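Local coordinates for protein NAD-dependent L-serine dehydrogenase (Pseudomonas aeruginosa, PDB 3OBB) that catalyses the NAD-dependent oxidation of L-serine and methyl-L-serine, works as a homotetramer and has low activity toward beta-hydroxyisobutyrate, at residues S48-S52 against A53-V57; S97-P101 against T102-K106. One frame throughout, in Å; residues are numbered along the deposited sequence.

Contact 1: residues S48-S52 against A53-V57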
loop_
_atom_site.group_PDB
_atom_site.type_symbol
_atom_site.label_atom_id
_atom_site.label_comp_id
_atom_site.label_asym_id
_atom_site.label_seq_id
_atom_site.Cartn_x
_atom_site.Cartn_y
_atom_site.Cartn_z
ATOM N N SER A 48 -41.980 -24.835 9.548
ATOM C CA SER A 48 -42.739 -24.347 10.698
ATOM C C SER A 48 -41.971 -23.176 11.300
ATOM O O SER A 48 -40.726 -23.159 11.278
ATOM C CB SER A 48 -42.970 -25.441 11.766
ATOM O OG SER A 48 -42.877 -26.747 11.212
ATOM N N ALA A 49 -42.706 -22.190 11.805
ATOM C CA ALA A 49 -42.106 -21.017 12.409
ATOM C C ALA A 49 -41.891 -21.285 13.880
ATOM O O ALA A 49 -42.747 -21.820 14.570
ATOM C CB ALA A 49 -42.980 -19.786 12.221
ATOM N N ALA A 50 -40.722 -20.918 14.363
ATOM C CA ALA A 50 -40.458 -21.044 15.788
ATOM C C ALA A 50 -40.635 -19.670 16.417
ATOM O O ALA A 50 -40.543 -18.653 15.732
ATOM C CB ALA A 50 -39.058 -21.571 16.002
ATOM N N ARG A 51 -40.885 -19.656 17.714
ATOM C CA ARG A 51 -41.028 -18.448 18.519
ATOM C C ARG A 51 -39.739 -17.649 18.647
ATOM O O ARG A 51 -39.769 -16.428 18.847
ATOM C CB ARG A 51 -41.410 -18.862 19.929
ATOM C CG ARG A 51 -42.874 -19.077 20.168
ATOM C CD ARG A 51 -43.051 -20.068 21.307
ATOM N NE ARG A 51 -44.097 -19.703 22.242
ATOM C CZ ARG A 51 -45.381 -19.536 21.923
ATOM N NH1 ARG A 51 -45.768 -19.655 20.656
ATOM N NH2 ARG A 51 -46.271 -19.226 22.876
ATOM N N SER A 52 -38.615 -18.357 18.609
ATOM C CA SER A 52 -37.308 -17.752 18.796
ATOM C C SER A 52 -36.228 -18.774 18.485
ATOM O O SER A 52 -36.526 -19.923 18.134
ATOM C CB SER A 52 -37.146 -17.242 20.234
ATOM O OG SER A 52 -37.284 -18.309 21.147
ATOM N N ALA A 53 -34.976 -18.345 18.624
ATOM C CA ALA A 53 -33.828 -19.229 18.463
ATOM C C ALA A 53 -33.885 -20.379 19.465
ATOM O O ALA A 53 -33.778 -21.550 19.079
ATOM C CB ALA A 53 -32.532 -18.447 18.609
ATOM N N ARG A 54 -34.057 -20.050 20.749
ATOM C CA ARG A 54 -34.165 -21.082 21.767
ATOM C C ARG A 54 -35.311 -22.060 21.478
ATOM O O ARG A 54 -35.084 -23.285 21.471
ATOM C CB ARG A 54 -34.246 -20.493 23.184
ATOM C CG ARG A 54 -34.662 -19.030 23.250
ATOM C CD ARG A 54 -35.375 -18.693 24.594
ATOM N NE ARG A 54 -36.568 -17.872 24.330
ATOM C CZ ARG A 54 -36.516 -16.546 24.045
ATOM N NH1 ARG A 54 -35.328 -15.849 24.017
ATOM N NH2 ARG A 54 -37.662 -15.907 23.792
ATOM N N ASP A 55 -36.525 -21.530 21.197
ATOM C CA ASP A 55 -37.683 -22.390 20.907
ATOM C C ASP A 55 -37.437 -23.383 19.770
ATOM O O ASP A 55 -37.893 -24.548 19.849
ATOM C CB ASP A 55 -38.931 -21.559 20.614
ATOM C CG ASP A 55 -40.160 -22.425 20.284
ATOM O OD1 ASP A 55 -40.664 -23.142 21.186
ATOM O OD2 ASP A 55 -40.618 -22.384 19.111
ATOM N N ALA A 56 -36.705 -22.911 18.743
ATOM C CA ALA A 56 -36.448 -23.642 17.496
ATOM C C ALA A 56 -35.677 -24.936 17.727
ATOM O O ALA A 56 -36.141 -26.045 17.336
ATOM C CB ALA A 56 -35.697 -22.749 16.505
ATOM N N VAL A 57 -34.497 -24.772 18.377
ATOM C CA VAL A 57 -33.621 -25.896 18.725
ATOM C C VAL A 57 -34.288 -26.905 19.675
ATOM O O VAL A 57 -33.800 -28.018 19.830
ATOM C CB VAL A 57 -32.272 -25.402 19.338
ATOM C CG1 VAL A 57 -31.732 -24.181 18.562
ATOM C CG2 VAL A 57 -32.421 -25.079 20.836
#
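The carboxylate of Asp55 reaches back over the turn that precedes its own helix and lies against the CB atoms of Ala50 and Arg51. This is an N-capped helix start: Ser52 is the N-cap of the short helix 53-57, which follows strand 48-49 in the Rossmann-type NAD-binding domain. Two bonds run from the first helical turn to Ser52. Ala56 N donates to Ser52 O at 3.1 Å. The serine hydroxyl, placed between its own backbone N and carbonyl carbon (chi1 60°), accepts a weak but nearly straight bond from Asp55 N, with 3.3 Å between that N and Ser52 OG. A third bond ties the loop before the cap to the helix: Arg51 N donates to Asp55 OD2 at 3.1 Å, entering from above the carboxylate plane. Asp55 extends CG opposite its backbone N (chi1 179°), which carries the carboxylate back along the incoming chain. The Arg51 side chain runs obliquely across this group but makes no salt bridge with it, since Arg51 NE stays 5.0 Å from Asp55 OD1; the opposite charges may still attract weakly. Ala56 packs on Ala7 and Ala53 on Ile9, both of strand 5-9, so the helix start sits against a strand of the NAD-binding region. The Arg54 guanidinium turns one face to Ser52 OG, whose poor angle to NE rules out a hydrogen bond. Beside the carboxylate, the methyls Ala50 CB and Ala56 CB meet at 3.6 Å.

Contact 2: residues S97-P101 against T102-K106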
loop_
_atom_site.group_PDB
_atom_site.type_symbol
_atom_site.label_atom_id
_atom_site.label_comp_id
_atom_site.label_asym_id
_atom_site.label_seq_id
_atom_site.Cartn_x
_atom_site.Cartn_y
_atom_site.Cartn_z
ATOM N N SER A 97 -22.138 -19.010 9.529
ATOM C CA SER A 97 -21.849 -17.600 9.373
ATOM C C SER A 97 -20.371 -17.437 9.112
ATOM O O SER A 97 -19.572 -18.344 9.364
ATOM C CB SER A 97 -22.201 -16.851 10.657
ATOM O OG SER A 97 -23.563 -17.057 10.964
ATOM N N THR A 98 -20.004 -16.261 8.642
ATOM C CA THR A 98 -18.607 -15.911 8.553
ATOM C C THR A 98 -18.267 -15.025 9.729
ATOM O O THR A 98 -18.805 -13.907 9.862
ATOM C CB THR A 98 -18.290 -15.213 7.214
ATOM O OG1 THR A 98 -18.552 -16.141 6.153
ATOM C CG2 THR A 98 -16.826 -14.792 7.158
ATOM N N ILE A 99 -17.376 -15.543 10.575
ATOM C CA ILE A 99 -16.992 -14.877 11.801
ATOM C C ILE A 99 -15.504 -15.098 12.003
ATOM O O ILE A 99 -14.930 -15.995 11.396
ATOM C CB ILE A 99 -17.811 -15.413 13.015
ATOM C CG1 ILE A 99 -17.455 -16.880 13.323
ATOM C CG2 ILE A 99 -19.310 -15.249 12.752
ATOM C CD1 ILE A 99 -18.198 -17.475 14.550
ATOM N N ALA A 100 -14.878 -14.274 12.828
ATOM C CA ALA A 100 -13.458 -14.418 13.107
ATOM C C ALA A 100 -13.147 -15.836 13.623
ATOM O O ALA A 100 -13.900 -16.385 14.432
ATOM C CB ALA A 100 -12.994 -13.355 14.082
ATOM N N PRO A 101 -12.084 -16.463 13.088
ATOM C CA PRO A 101 -11.634 -17.757 13.563
ATOM C C PRO A 101 -11.519 -17.864 15.082
ATOM O O PRO A 101 -11.905 -18.888 15.632
ATOM C CB PRO A 101 -10.257 -17.897 12.902
ATOM C CG PRO A 101 -10.436 -17.229 11.624
ATOM C CD PRO A 101 -11.292 -16.031 11.919
ATOM N N THR A 102 -10.973 -16.835 15.737
ATOM C CA THR A 102 -10.832 -16.825 17.194
ATOM C C THR A 102 -12.218 -17.052 17.784
ATOM O O THR A 102 -12.422 -17.976 18.569
ATOM C CB THR A 102 -10.206 -15.509 17.743
ATOM O OG1 THR A 102 -8.859 -15.390 17.279
ATOM C CG2 THR A 102 -10.171 -15.517 19.265
ATOM N N SER A 103 -13.166 -16.224 17.372
ATOM C CA SER A 103 -14.552 -16.361 17.806
ATOM C C SER A 103 -15.162 -17.753 17.542
ATOM O O SER A 103 -15.866 -18.280 18.404
ATOM C CB SER A 103 -15.405 -15.248 17.217
ATOM O OG SER A 103 -16.769 -15.576 17.298
ATOM N N ALA A 104 -14.873 -18.356 16.389
ATOM C CA ALA A 104 -15.309 -19.735 16.100
ATOM C C ALA A 104 -14.704 -20.792 17.027
ATOM O O ALA A 104 -15.364 -21.778 17.355
ATOM C CB ALA A 104 -15.004 -20.100 14.671
ATOM N N ARG A 105 -13.439 -20.625 17.397
ATOM C CA ARG A 105 -12.793 -21.556 18.332
ATOM C C ARG A 105 -13.422 -21.457 19.716
ATOM O O ARG A 105 -13.642 -22.471 20.391
ATOM C CB ARG A 105 -11.290 -21.279 18.450
ATOM C CG ARG A 105 -10.516 -21.708 17.236
ATOM C CD ARG A 105 -9.035 -21.438 17.358
ATOM N NE ARG A 105 -8.570 -21.145 16.009
ATOM C CZ ARG A 105 -8.064 -19.985 15.605
ATOM N NH1 ARG A 105 -7.866 -18.986 16.456
ATOM N NH2 ARG A 105 -7.699 -19.862 14.344
ATOM N N LYS A 106 -13.669 -20.222 20.136
ATOM C CA LYS A 106 -14.329 -19.915 21.395
ATOM C C LYS A 106 -15.692 -20.617 21.480
ATOM O O LYS A 106 -15.976 -21.312 22.468
ATOM C CB LYS A 106 -14.458 -18.396 21.535
ATOM C CG LYS A 106 -14.913 -17.924 22.868
ATOM C CD LYS A 106 -13.947 -16.882 23.454
ATOM C CE LYS A 106 -14.669 -16.013 24.487
ATOM N NZ LYS A 106 -15.886 -15.372 23.857
#
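Two successive i to i+4 backbone bonds join the segments: Ala104 N donates to Ala100 O at 2.9 Å, and Arg105 N to Pro101 O, also at 2.9 Å. Ala100 is the N-cap, where the loop from strand 92-95 turns into helix 101-112. Pro101 fills the first helical position, where the backbone N has no helical acceptor to serve, so the missing N-H breaks no bond of the helix. Ile99 reaches forward over this turn. Its CG1 lies between the backbone N and the carbonyl carbon (chi1 67°) and the chain then runs straight out (chi2 178°), bringing the terminal CD1 to 3.6 Å from Ser103 OG and 4.1 Å from Ala104 CB. The Ser103 hydroxyl, swung opposite its backbone N, has its polar partner in Glu74 of helix 70-78, the helix whose Ser70 and Val73 also touch Ile99. Across the turn, Arg105 folds back along Pro101, its NH2 3.5 Å from Pro101 CB, while one guanidinium face lies over Pro101 O, which sits 3.9 Å from the guanidinium plane and toward its rim, too far for a bond. Helix 168-196 covers this side through Gln170 and Val171, and Asn197 of a second subunit packs on Arg105. In the loop, Ser97 O and Ile99 N both bond the Gln170 amide, and Thr98, an NAD-binding residue, bonds the active-site Lys173 through OG1. The whole is a strand-loop-helix connection of the Rossmann-type domain, with a proline-started helix directly behind a loop that serves the NAD and catalytic site.

From the N terminus the chain reaches contact 1 first, and it is complete before contact 2 begins; neither encloses the other and they do not touch, their centres lying about 23 Å apart. Each closes only a local turn at the start of a helix. Contact 1 follows strand 48-49 and leads into helix 53-57, after which the chain crosses to strand 62-65 in the middle of the sheet. Contact 2 follows strand 92-95, which lies between 62-65 and 117-124 in the sheet, and opens helix 101-112. One therefore belongs to the sheet edge marked by strand 48-49, the outermost on that side within this chain, the other to the domain's junction with helices 168-196 and 243-260.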